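PDB 6KBC: CghA from Chaetomium globosum, which is a predominantly beta, two-domain protein of the calycin clan that holds the ligand WK1 in a pocket. Local coordinates for residues R246-Y252 and E380-G386; M254-R258 and Y325-F329; W85-W91 and T197-D201. All blocks are in the same frame, centred on the assembly; numbering follows the deposited sequence.

Contact 1 (R246-Y252 and E380-G386); sequences RAQAGPY and ESVHGWG
Two extended strands, 246-249 and 382-386, run antiparallel with axes 4.6 Å apart and directions at 152°. Gln-248 and Trp-385 are the hydrogen-bonded pair: Gln-248 N to Trp-385 O and Trp-385 N to Gln-248 O are both 2.9 Å. Next to it, Ala-247 faces Gly-386 as a non-hydrogen-bonded pair, CA to CA only 3.7 Å, a closeness that a side chain on Gly-386 would prevent. Beyond them the first strand folds back through a type II' turn, Ala-249 to Tyr-252, with Gly-250 at phi 59°, making a two-residue beta hairpin. A water links Gly-250 N (3.1 Å) to His-383 O (2.7 Å). Apolar contacts centre on Val-382: CG2 lies 3.8 Å from Ala-249 CB and 3.9 Å from Tyr-252 CD2, while CG1 is 3.8 Å from Pro-251 CD. Tyr-252 (m) donates from OH to Glu-380 OE2 at a very short 2.5 Å. With the salt bridge from Arg-277 to Glu-380 OE1, this is consistent with a charge-assisted interaction, tied to strand 269-277, which carries Arg-277.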
loop_
_atom_site.group_PDB
_atom_site.type_symbol
_atom_site.label_atom_id
_atom_site.label_comp_id
_atom_site.label_asym_id
_atom_site.label_seq_id
_atom_site.Cartn_x
_atom_site.Cartn_y
_atom_site.Cartn_z
ATOM N N ARG A 246 4.021 5.716 -2.101
ATOM C CA ARG A 246 3.682 5.922 -3.505
ATOM C C ARG A 246 3.895 7.390 -3.801
ATOM O O ARG A 246 3.330 8.238 -3.109
ATOM C CB ARG A 246 2.243 5.521 -3.825
ATOM C CG ARG A 246 1.969 5.620 -5.335
ATOM C CD ARG A 246 0.499 5.458 -5.671
ATOM N NE ARG A 246 -0.116 4.313 -5.007
ATOM C CZ ARG A 246 0.097 3.039 -5.328
ATOM N NH1 ARG A 246 0.915 2.713 -6.326
ATOM N NH2 ARG A 246 -0.544 2.087 -4.661
ATOM N N ALA A 247 4.722 7.694 -4.797
ATOM C CA ALA A 247 5.062 9.081 -5.066
ATOM C C ALA A 247 5.296 9.267 -6.552
ATOM O O ALA A 247 5.746 8.351 -7.242
ATOM C CB ALA A 247 6.320 9.529 -4.319
ATOM N N GLN A 248 5.052 10.488 -7.013
ATOM C CA GLN A 248 5.330 10.884 -8.390
ATOM C C GLN A 248 6.052 12.222 -8.368
ATOM O O GLN A 248 5.627 13.143 -7.663
ATOM C CB GLN A 248 4.043 10.996 -9.215
ATOM C CG GLN A 248 4.316 11.477 -10.661
ATOM C CD GLN A 248 3.066 11.515 -11.517
ATOM O OE1 GLN A 248 2.020 11.995 -11.086
ATOM N NE2 GLN A 248 3.161 10.966 -12.717
ATOM N N ALA A 249 7.152 12.320 -9.109
ATOM C CA ALA A 249 7.919 13.565 -9.196
ATOM C C ALA A 249 8.487 13.656 -10.602
ATOM O O ALA A 249 9.363 12.867 -10.966
ATOM C CB ALA A 249 9.040 13.622 -8.154
ATOM N N GLY A 250 7.997 14.605 -11.392
ATOM C CA GLY A 250 8.416 14.708 -12.770
ATOM C C GLY A 250 8.115 13.426 -13.515
ATOM O O GLY A 250 7.013 12.885 -13.434
ATOM N N PRO A 251 9.105 12.889 -14.233
ATOM C CA PRO A 251 8.887 11.627 -14.956
ATOM C C PRO A 251 8.893 10.399 -14.059
ATOM O O PRO A 251 8.629 9.297 -14.555
ATOM C CB PRO A 251 10.073 11.582 -15.923
ATOM C CG PRO A 251 11.164 12.258 -15.152
ATOM C CD PRO A 251 10.495 13.359 -14.358
ATOM N N TYR A 252 9.182 10.543 -12.769
ATOM C CA TYR A 252 9.423 9.400 -11.893
ATOM C C TYR A 252 8.161 9.013 -11.150
ATOM O O TYR A 252 7.467 9.873 -10.587
ATOM C CB TYR A 252 10.536 9.710 -10.891
ATOM C CG TYR A 252 11.859 9.920 -11.542
ATOM C CD1 TYR A 252 12.520 8.872 -12.163
ATOM C CD2 TYR A 252 12.426 11.180 -11.597
ATOM C CE1 TYR A 252 13.743 9.075 -12.778
ATOM C CE2 TYR A 252 13.625 11.394 -12.208
ATOM C CZ TYR A 252 14.284 10.339 -12.797
ATOM O OH TYR A 252 15.499 10.563 -13.402
ATOM N N GLU A 380 19.519 16.982 -12.582
ATOM C CA GLU A 380 18.087 16.787 -12.430
ATOM C C GLU A 380 17.645 17.102 -11.006
ATOM O O GLU A 380 18.273 16.679 -10.028
ATOM C CB GLU A 380 17.723 15.355 -12.784
ATOM C CG GLU A 380 16.254 15.093 -12.710
ATOM C CD GLU A 380 15.909 13.755 -13.288
ATOM O OE1 GLU A 380 14.961 13.691 -14.107
ATOM O OE2 GLU A 380 16.561 12.761 -12.882
ATOM N N SER A 381 16.559 17.856 -10.894
ATOM C CA SER A 381 15.974 18.183 -9.599
ATOM C C SER A 381 14.462 18.254 -9.814
ATOM O O SER A 381 13.925 19.316 -10.130
ATOM C CB SER A 381 16.531 19.492 -9.061
ATOM O OG SER A 381 15.949 19.810 -7.818
ATOM N N VAL A 382 13.790 17.111 -9.658
ATOM C CA VAL A 382 12.356 17.043 -9.936
ATOM C C VAL A 382 11.585 17.363 -8.663
ATOM O O VAL A 382 12.149 17.390 -7.563
ATOM C CB VAL A 382 11.944 15.670 -10.511
ATOM C CG1 VAL A 382 12.528 15.498 -11.894
ATOM C CG2 VAL A 382 12.378 14.548 -9.600
ATOM N N HIS A 383 10.294 17.628 -8.803
ATOM C CA HIS A 383 9.453 17.996 -7.675
ATOM C C HIS A 383 8.113 17.300 -7.808
ATOM O O HIS A 383 7.534 17.253 -8.894
ATOM C CB HIS A 383 9.256 19.524 -7.568
ATOM C CG HIS A 383 8.486 19.939 -6.349
ATOM N ND1 HIS A 383 7.106 19.923 -6.302
ATOM C CD2 HIS A 383 8.900 20.292 -5.107
ATOM C CE1 HIS A 383 6.703 20.293 -5.099
ATOM N NE2 HIS A 383 7.771 20.528 -4.355
ATOM N N GLY A 384 7.626 16.754 -6.711
ATOM C CA GLY A 384 6.358 16.074 -6.778
ATOM C C GLY A 384 5.806 15.798 -5.408
ATOM O O GLY A 384 6.204 16.413 -4.415
ATOM N N TRP A 385 4.883 14.846 -5.380
ATOM C CA TRP A 385 4.049 14.592 -4.223
ATOM C C TRP A 385 3.825 13.096 -4.105
ATOM O O TRP A 385 3.896 12.353 -5.084
ATOM C CB TRP A 385 2.713 15.331 -4.355
ATOM C CG TRP A 385 2.942 16.780 -4.353
ATOM C CD1 TRP A 385 3.089 17.608 -5.437
ATOM C CD2 TRP A 385 3.130 17.579 -3.203
ATOM N NE1 TRP A 385 3.337 18.892 -5.014
ATOM C CE2 TRP A 385 3.370 18.901 -3.643
ATOM C CE3 TRP A 385 3.120 17.308 -1.830
ATOM C CZ2 TRP A 385 3.587 19.950 -2.758
ATOM C CZ3 TRP A 385 3.320 18.356 -0.950
ATOM C CH2 TRP A 385 3.563 19.660 -1.420
ATOM N N GLY A 386 3.532 12.663 -2.894
ATOM C CA GLY A 386 3.286 11.257 -2.683
ATOM C C GLY A 386 2.705 11.038 -1.312
ATOM O O GLY A 386 2.352 11.985 -0.606
HETATM O O HOH W 1 5.488 16.167 -10.306
#

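Contact 2 (M254-R258 and Y325-F329); sequences MAVMR and YRLEF. With WK1 ((2S)-3-[(2S,4E)-4-[[(1R,2S,4aR,6S,8R,8aS)-2-[(E)-but-2-en-2-yl]-6,8-dimethyl-1,2,4a,5,6,7,8,8a-octahydronaphthalen-1-yl]-oxidanyl-methylidene]-3,5-bis(oxidanylidene)pyrrolidin-2-yl]-2-methyl-2-oxidanyl-propanoic acid), chain B.
In the apolar interior of the C-terminal domain these strands face each other across the space enclosed by a curled sheet, consistent with a calycin-type barrel. Both are extended; their axes cross at 106°, 10.2 Å apart at closest, so side chains alone bridge the gap. The CA-to-CB bonds of Met-254, Val-256 and Arg-258 point toward the other strand, and those of Tyr-325, Leu-327 and Phe-329 point back. Met-254 (chi1 p) sets SD 3.9 Å from Leu-327 (m, t) CD1 and CB 3.9 Å from Phe-329 (m) CE2. Val-256 (t) brings CG2 to 3.9 Å from Leu-327 CD1 and 4.0 Å from Phe-329 CZ. At the polar end, Arg-258 (t, m, m) NH2 makes a weak hydrogen bond of 3.0 Å to Tyr-325 (chi1 -96°) OH; Asp-241 salt-bridges the guanidinium, and Lys-307 bonds to the tyrosine hydroxyl. On the other face Met-257 SD lies 3.4 Å from WK1 C6. Strand 252-261 pairs with 239-249 and 269-277, strand 324-330 with 302-308 and 338-346.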
loop_
_atom_site.group_PDB
_atom_site.type_symbol
_atom_site.label_atom_id
_atom_site.label_comp_id
_atom_site.label_asym_id
_atom_site.label_seq_id
_atom_site.Cartn_x
_atom_site.Cartn_y
_atom_site.Cartn_z
ATOM N N MET A 254 7.315 6.131 -8.108
ATOM C CA MET A 254 7.963 5.191 -7.202
ATOM C C MET A 254 6.949 4.623 -6.231
ATOM O O MET A 254 6.043 5.328 -5.767
ATOM C CB MET A 254 9.136 5.826 -6.431
ATOM C CG MET A 254 8.776 6.835 -5.364
ATOM S SD MET A 254 9.971 8.202 -5.227
ATOM C CE MET A 254 10.018 8.919 -6.882
ATOM N N ALA A 255 7.087 3.329 -5.951
ATOM C CA ALA A 255 6.184 2.652 -5.041
ATOM C C ALA A 255 7.004 1.662 -4.237
ATOM O O ALA A 255 7.900 1.012 -4.775
ATOM C CB ALA A 255 5.040 1.954 -5.787
ATOM N N VAL A 256 6.746 1.606 -2.939
ATOM C CA VAL A 256 7.626 0.893 -2.020
ATOM C C VAL A 256 6.779 0.194 -0.982
ATOM O O VAL A 256 5.819 0.766 -0.460
ATOM C CB VAL A 256 8.631 1.832 -1.306
ATOM C CG1 VAL A 256 9.437 1.059 -0.248
ATOM C CG2 VAL A 256 9.573 2.474 -2.306
ATOM N N MET A 257 7.152 -1.038 -0.661
ATOM C CA MET A 257 6.721 -1.697 0.568
ATOM C C MET A 257 8.000 -2.288 1.139
ATOM O O MET A 257 8.513 -3.263 0.579
ATOM C CB MET A 257 5.665 -2.773 0.301
ATOM C CG MET A 257 5.038 -3.381 1.568
ATOM S SD MET A 257 4.742 -2.309 2.999
ATOM C CE MET A 257 3.272 -1.529 2.386
ATOM N N ARG A 258 8.551 -1.662 2.187
ATOM C CA ARG A 258 9.797 -2.102 2.813
ATOM C C ARG A 258 9.516 -2.562 4.244
ATOM O O ARG A 258 8.899 -1.827 5.027
ATOM C CB ARG A 258 10.877 -0.990 2.809
ATOM C CG ARG A 258 12.254 -1.514 3.331
ATOM C CD ARG A 258 12.209 -1.261 4.830
ATOM N NE ARG A 258 12.268 0.137 5.243
ATOM C CZ ARG A 258 11.684 0.608 6.328
ATOM N NH1 ARG A 258 10.645 -0.068 6.819
ATOM N NH2 ARG A 258 11.905 1.853 6.726
ATOM N N TYR A 325 11.669 10.457 4.571
ATOM C CA TYR A 325 12.471 9.318 4.173
ATOM C C TYR A 325 13.250 9.689 2.928
ATOM O O TYR A 325 12.739 10.399 2.053
ATOM C CB TYR A 325 11.600 8.093 3.863
ATOM C CG TYR A 325 11.437 7.114 5.003
ATOM C CD1 TYR A 325 12.373 6.104 5.211
ATOM C CD2 TYR A 325 10.322 7.167 5.840
ATOM C CE1 TYR A 325 12.221 5.191 6.255
ATOM C CE2 TYR A 325 10.150 6.263 6.867
ATOM C CZ TYR A 325 11.104 5.268 7.064
ATOM O OH TYR A 325 10.941 4.362 8.091
ATOM N N ARG A 326 14.472 9.193 2.838
ATOM C CA ARG A 326 15.217 9.204 1.593
ATOM C C ARG A 326 15.048 7.848 0.934
ATOM O O ARG A 326 15.137 6.819 1.609
ATOM C CB ARG A 326 16.695 9.506 1.835
ATOM C CG ARG A 326 17.560 9.411 0.575
ATOM C CD ARG A 326 18.893 10.120 0.830
ATOM N NE ARG A 326 18.637 11.534 1.088
ATOM C CZ ARG A 326 19.401 12.332 1.826
ATOM N NH1 ARG A 326 20.516 11.874 2.382
ATOM N NH2 ARG A 326 19.045 13.601 2.002
ATOM N N LEU A 327 14.758 7.853 -0.372
ATOM C CA LEU A 327 14.701 6.652 -1.196
ATOM C C LEU A 327 15.804 6.738 -2.231
ATOM O O LEU A 327 15.797 7.641 -3.077
ATOM C CB LEU A 327 13.363 6.509 -1.932
ATOM C CG LEU A 327 12.099 6.371 -1.106
ATOM C CD1 LEU A 327 10.917 6.148 -2.070
ATOM C CD2 LEU A 327 12.255 5.232 -0.121
ATOM N N GLU A 328 16.725 5.790 -2.192
ATOM C CA GLU A 328 17.789 5.719 -3.181
ATOM C C GLU A 328 17.586 4.440 -3.977
ATOM O O GLU A 328 17.751 3.344 -3.439
ATOM C CB GLU A 328 19.155 5.743 -2.518
ATOM C CG GLU A 328 20.321 5.564 -3.463
ATOM C CD GLU A 328 21.535 5.136 -2.680
ATOM O OE1 GLU A 328 22.384 5.996 -2.409
ATOM O OE2 GLU A 328 21.610 3.944 -2.303
ATOM N N PHE A 329 17.219 4.576 -5.246
ATOM C CA PHE A 329 17.057 3.414 -6.111
ATOM C C PHE A 329 18.342 3.178 -6.880
ATOM O O PHE A 329 18.997 4.127 -7.308
ATOM C CB PHE A 329 15.903 3.618 -7.105
ATOM C CG PHE A 329 14.553 3.490 -6.492
ATOM C CD1 PHE A 329 13.921 2.263 -6.444
ATOM C CD2 PHE A 329 13.907 4.602 -5.966
ATOM C CE1 PHE A 329 12.649 2.148 -5.893
ATOM C CE2 PHE A 329 12.647 4.496 -5.412
ATOM C CZ PHE A 329 12.014 3.258 -5.379
HETATM O O WK1 B . -6.373 1.875 10.481
HETATM C C17 WK1 B . -5.973 2.344 9.446
HETATM O O1 WK1 B . -6.628 3.105 8.791
HETATM C C19 WK1 B . -4.630 1.998 8.946
HETATM O O2 WK1 B . -3.907 1.226 9.843
HETATM C C18 WK1 B . -3.841 3.258 8.768
HETATM C C20 WK1 B . -4.911 1.215 7.694
HETATM C C22 WK1 B . -3.708 1.110 6.849
HETATM N N WK1 B . -3.850 0.541 5.523
HETATM C C21 WK1 B . -2.874 -0.335 5.307
HETATM O O5 WK1 B . -2.749 -0.981 4.172
HETATM C C23 WK1 B . -2.576 0.383 7.377
HETATM O O4 WK1 B . -2.059 0.532 8.580
HETATM C C24 WK1 B . -1.980 -0.525 6.459
HETATM C C16 WK1 B . -0.811 -1.370 6.679
HETATM O O3 WK1 B . -0.231 -1.293 7.814
HETATM C C9 WK1 B . -0.248 -2.169 5.581
HETATM C C8 WK1 B . 0.645 -1.100 4.889
HETATM C C12 WK1 B . 0.132 0.319 4.762
HETATM C C13 WK1 B . -0.468 0.764 3.680
HETATM C C90 WK1 B . -0.968 2.165 3.588
HETATM C C14 WK1 B . 0.298 1.271 5.892
HETATM C C7 WK1 B . 1.982 -0.976 5.554
HETATM C C6 WK1 B . 2.699 -2.053 5.736
HETATM C C3 WK1 B . 2.012 -3.366 5.532
HETATM C C4 WK1 B . 0.576 -3.374 6.014
HETATM C C5 WK1 B . -0.062 -4.640 5.477
HETATM C C11 WK1 B . -1.426 -4.818 6.066
HETATM C C2 WK1 B . 2.766 -4.592 5.974
HETATM C C1 WK1 B . 2.169 -5.720 5.193
HETATM C C10 WK1 B . 2.897 -7.019 5.299
HETATM C C WK1 B . 0.761 -5.897 5.673
#

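Contact 3 (W85-W91 and T197-D201); sequences WSDGTVW and TFHID
Phe-198 (chi1 m), on the strand 197-200, points its ring between two tryptophans of 85-91. Trp-85 (m) turns its edge to the phenyl face, six-membered ring and phenyl centroids 4.9 Å apart with planes at 81°, and Trp-85 CZ2 is 3.4 Å from Phe-198 CD1. Phe-198 in turn presents its edge to the Trp-91 (t) face, phenyl and five-membered-ring centroids 5.0 Å apart, planes at 67°; Phe-198 CB lies 4.1 Å above the latter centroid, a CH-pi contact. These T-shaped pairs form an aromatic cluster joining the N-terminal-domain hairpin 77-85/90-96, which carries both tryptophans, to the end of strand 181-200. The hairpin turns by type I, Trp-85 to Gly-88, with a G1 bulge: Gly-88 N to Trp-85 O 2.9 Å, Trp-85 N to Thr-89 O 2.8 Å. Asp-87 OD1 accepts from Thr-89 N at 2.9 Å, an Asx turn. Next, His-199 O accepts a hydrogen bond from Trp-91 NE1, 3.1 Å. Ile-200 CD1 then lies 3.8 Å from Trp-91 CD1 and 4.3 Å from Thr-89 CG2.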
loop_
_atom_site.group_PDB
_atom_site.type_symbol
_atom_site.label_atom_id
_atom_site.label_comp_id
_atom_site.label_asym_id
_atom_site.label_seq_id
_atom_site.Cartn_x
_atom_site.Cartn_y
_atom_site.Cartn_z
ATOM N N TRP A 85 -7.260 16.272 3.091
ATOM C CA TRP A 85 -7.474 17.454 2.264
ATOM C C TRP A 85 -6.394 18.476 2.587
ATOM O O TRP A 85 -5.968 18.593 3.734
ATOM C CB TRP A 85 -8.836 18.113 2.532
ATOM C CG TRP A 85 -10.054 17.372 2.078
ATOM C CD1 TRP A 85 -10.839 17.669 0.990
ATOM C CD2 TRP A 85 -10.656 16.231 2.709
ATOM N NE1 TRP A 85 -11.879 16.776 0.907
ATOM C CE2 TRP A 85 -11.801 15.895 1.956
ATOM C CE3 TRP A 85 -10.340 15.463 3.837
ATOM C CZ2 TRP A 85 -12.623 14.821 2.288
ATOM C CZ3 TRP A 85 -11.154 14.396 4.166
ATOM C CH2 TRP A 85 -12.287 14.080 3.391
ATOM N N SER A 86 -6.001 19.254 1.577
ATOM C CA SER A 86 -4.946 20.247 1.772
ATOM C C SER A 86 -5.294 21.257 2.860
ATOM O O SER A 86 -4.390 21.871 3.432
ATOM C CB SER A 86 -4.662 20.985 0.460
ATOM O OG SER A 86 -5.846 21.578 -0.050
ATOM N N ASP A 87 -6.582 21.456 3.156
ATOM C CA ASP A 87 -6.944 22.421 4.191
ATOM C C ASP A 87 -6.720 21.898 5.606
ATOM O O ASP A 87 -7.019 22.620 6.565
ATOM C CB ASP A 87 -8.398 22.884 4.023
ATOM C CG ASP A 87 -9.433 21.811 4.375
ATOM O OD1 ASP A 87 -9.080 20.678 4.763
ATOM O OD2 ASP A 87 -10.640 22.114 4.257
ATOM N N GLY A 88 -6.193 20.678 5.759
ATOM C CA GLY A 88 -5.918 20.102 7.056
ATOM C C GLY A 88 -6.893 19.024 7.476
ATOM O O GLY A 88 -6.579 18.239 8.376
ATOM N N THR A 89 -8.058 18.948 6.836
ATOM C CA THR A 89 -9.017 17.921 7.204
ATOM C C THR A 89 -8.449 16.538 6.923
ATOM O O THR A 89 -7.856 16.291 5.872
ATOM C CB THR A 89 -10.328 18.083 6.441
ATOM O OG1 THR A 89 -10.761 19.444 6.503
ATOM C CG2 THR A 89 -11.384 17.194 7.057
ATOM N N VAL A 90 -8.620 15.636 7.882
ATOM C CA VAL A 90 -8.326 14.231 7.666
ATOM C C VAL A 90 -9.530 13.437 8.144
ATOM O O VAL A 90 -10.289 13.875 9.014
ATOM C CB VAL A 90 -7.033 13.780 8.380
ATOM C CG1 VAL A 90 -5.833 14.574 7.849
ATOM C CG2 VAL A 90 -7.185 13.938 9.884
ATOM N N TRP A 91 -9.704 12.262 7.558
ATOM C CA TRP A 91 -10.862 11.426 7.821
ATOM C C TRP A 91 -10.399 9.984 7.774
ATOM O O TRP A 91 -9.872 9.534 6.750
ATOM C CB TRP A 91 -11.956 11.683 6.785
ATOM C CG TRP A 91 -13.284 11.065 7.077
ATOM C CD1 TRP A 91 -14.367 11.673 7.653
ATOM C CD2 TRP A 91 -13.693 9.725 6.767
ATOM N NE1 TRP A 91 -15.419 10.788 7.729
ATOM C CE2 TRP A 91 -15.033 9.590 7.185
ATOM C CE3 TRP A 91 -13.055 8.627 6.179
ATOM C CZ2 TRP A 91 -15.746 8.396 7.037
ATOM C CZ3 TRP A 91 -13.766 7.445 6.025
ATOM C CH2 TRP A 91 -15.100 7.339 6.453
ATOM N N THR A 197 -18.076 11.598 -0.885
ATOM C CA THR A 197 -18.684 12.463 0.114
ATOM C C THR A 197 -18.457 11.843 1.478
ATOM O O THR A 197 -18.802 10.677 1.697
ATOM C CB THR A 197 -20.183 12.667 -0.150
ATOM O OG1 THR A 197 -20.349 13.177 -1.472
ATOM C CG2 THR A 197 -20.773 13.653 0.844
ATOM N N PHE A 198 -17.855 12.622 2.377
ATOM C CA PHE A 198 -17.524 12.189 3.726
ATOM C C PHE A 198 -18.371 12.966 4.720
ATOM O O PHE A 198 -18.552 14.181 4.579
ATOM C CB PHE A 198 -16.051 12.443 4.064
ATOM C CG PHE A 198 -15.075 11.737 3.164
ATOM C CD1 PHE A 198 -14.787 12.236 1.907
ATOM C CD2 PHE A 198 -14.397 10.607 3.605
ATOM C CE1 PHE A 198 -13.866 11.606 1.088
ATOM C CE2 PHE A 198 -13.482 9.973 2.791
ATOM C CZ PHE A 198 -13.221 10.472 1.528
ATOM N N HIS A 199 -18.861 12.279 5.737
ATOM C CA HIS A 199 -19.602 12.930 6.805
ATOM C C HIS A 199 -18.632 13.220 7.944
ATOM O O HIS A 199 -18.008 12.300 8.482
ATOM C CB HIS A 199 -20.796 12.071 7.227
ATOM C CG HIS A 199 -21.761 11.816 6.099
ATOM N ND1 HIS A 199 -21.469 10.984 5.036
ATOM C CD2 HIS A 199 -22.998 12.314 5.851
ATOM C CE1 HIS A 199 -22.486 10.968 4.192
ATOM N NE2 HIS A 199 -23.428 11.764 4.665
ATOM N N ILE A 200 -18.475 14.494 8.270
ATOM C CA ILE A 200 -17.531 14.927 9.338
ATOM C C ILE A 200 -18.326 15.156 10.623
ATOM O O ILE A 200 -19.299 15.908 10.582
ATOM C CB ILE A 200 -16.830 16.220 8.898
ATOM C CG1 ILE A 200 -16.441 16.202 7.417
ATOM C CG2 ILE A 200 -15.654 16.539 9.803
ATOM C CD1 ILE A 200 -15.243 15.347 7.100
ATOM N N ASP A 201 -17.908 14.527 11.718
ATOM C CA ASP A 201 -18.596 14.721 13.019
ATOM C C ASP A 201 -18.469 16.186 13.456
ATOM O O ASP A 201 -17.355 16.582 13.808
ATOM C CB ASP A 201 -18.083 13.735 14.061
ATOM C CG ASP A 201 -18.501 12.302 13.794
ATOM O OD1 ASP A 201 -18.873 12.006 12.645
ATOM O OD2 ASP A 201 -18.449 11.492 14.739
#

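Contacts 1 and 2 are neighbours in one sheet of the C-terminal domain, their centres 12 Å apart, and contact 2 is nested inside the loop that contact 1 closes. They join where strands 239-249 and 252-261 pair, through a probable hydrogen bond of 2.9 Å between Ala-247 O and Met-254 N. Contact 3 belongs to the N-terminal domain, its centre 25 Å from contact 1 and 28 Å from contact 2. Of the three, contact 2 reaches WK1 through Met-257 (SD to C6, 3.4 Å), whereas the side chains of Arg-246 and Trp-91 stay about 8 and 9 Å from it. Arg-246 joins the two sheets by salt bridges to Asp-52 and Asp-227, on strands 46-54 and 223-231.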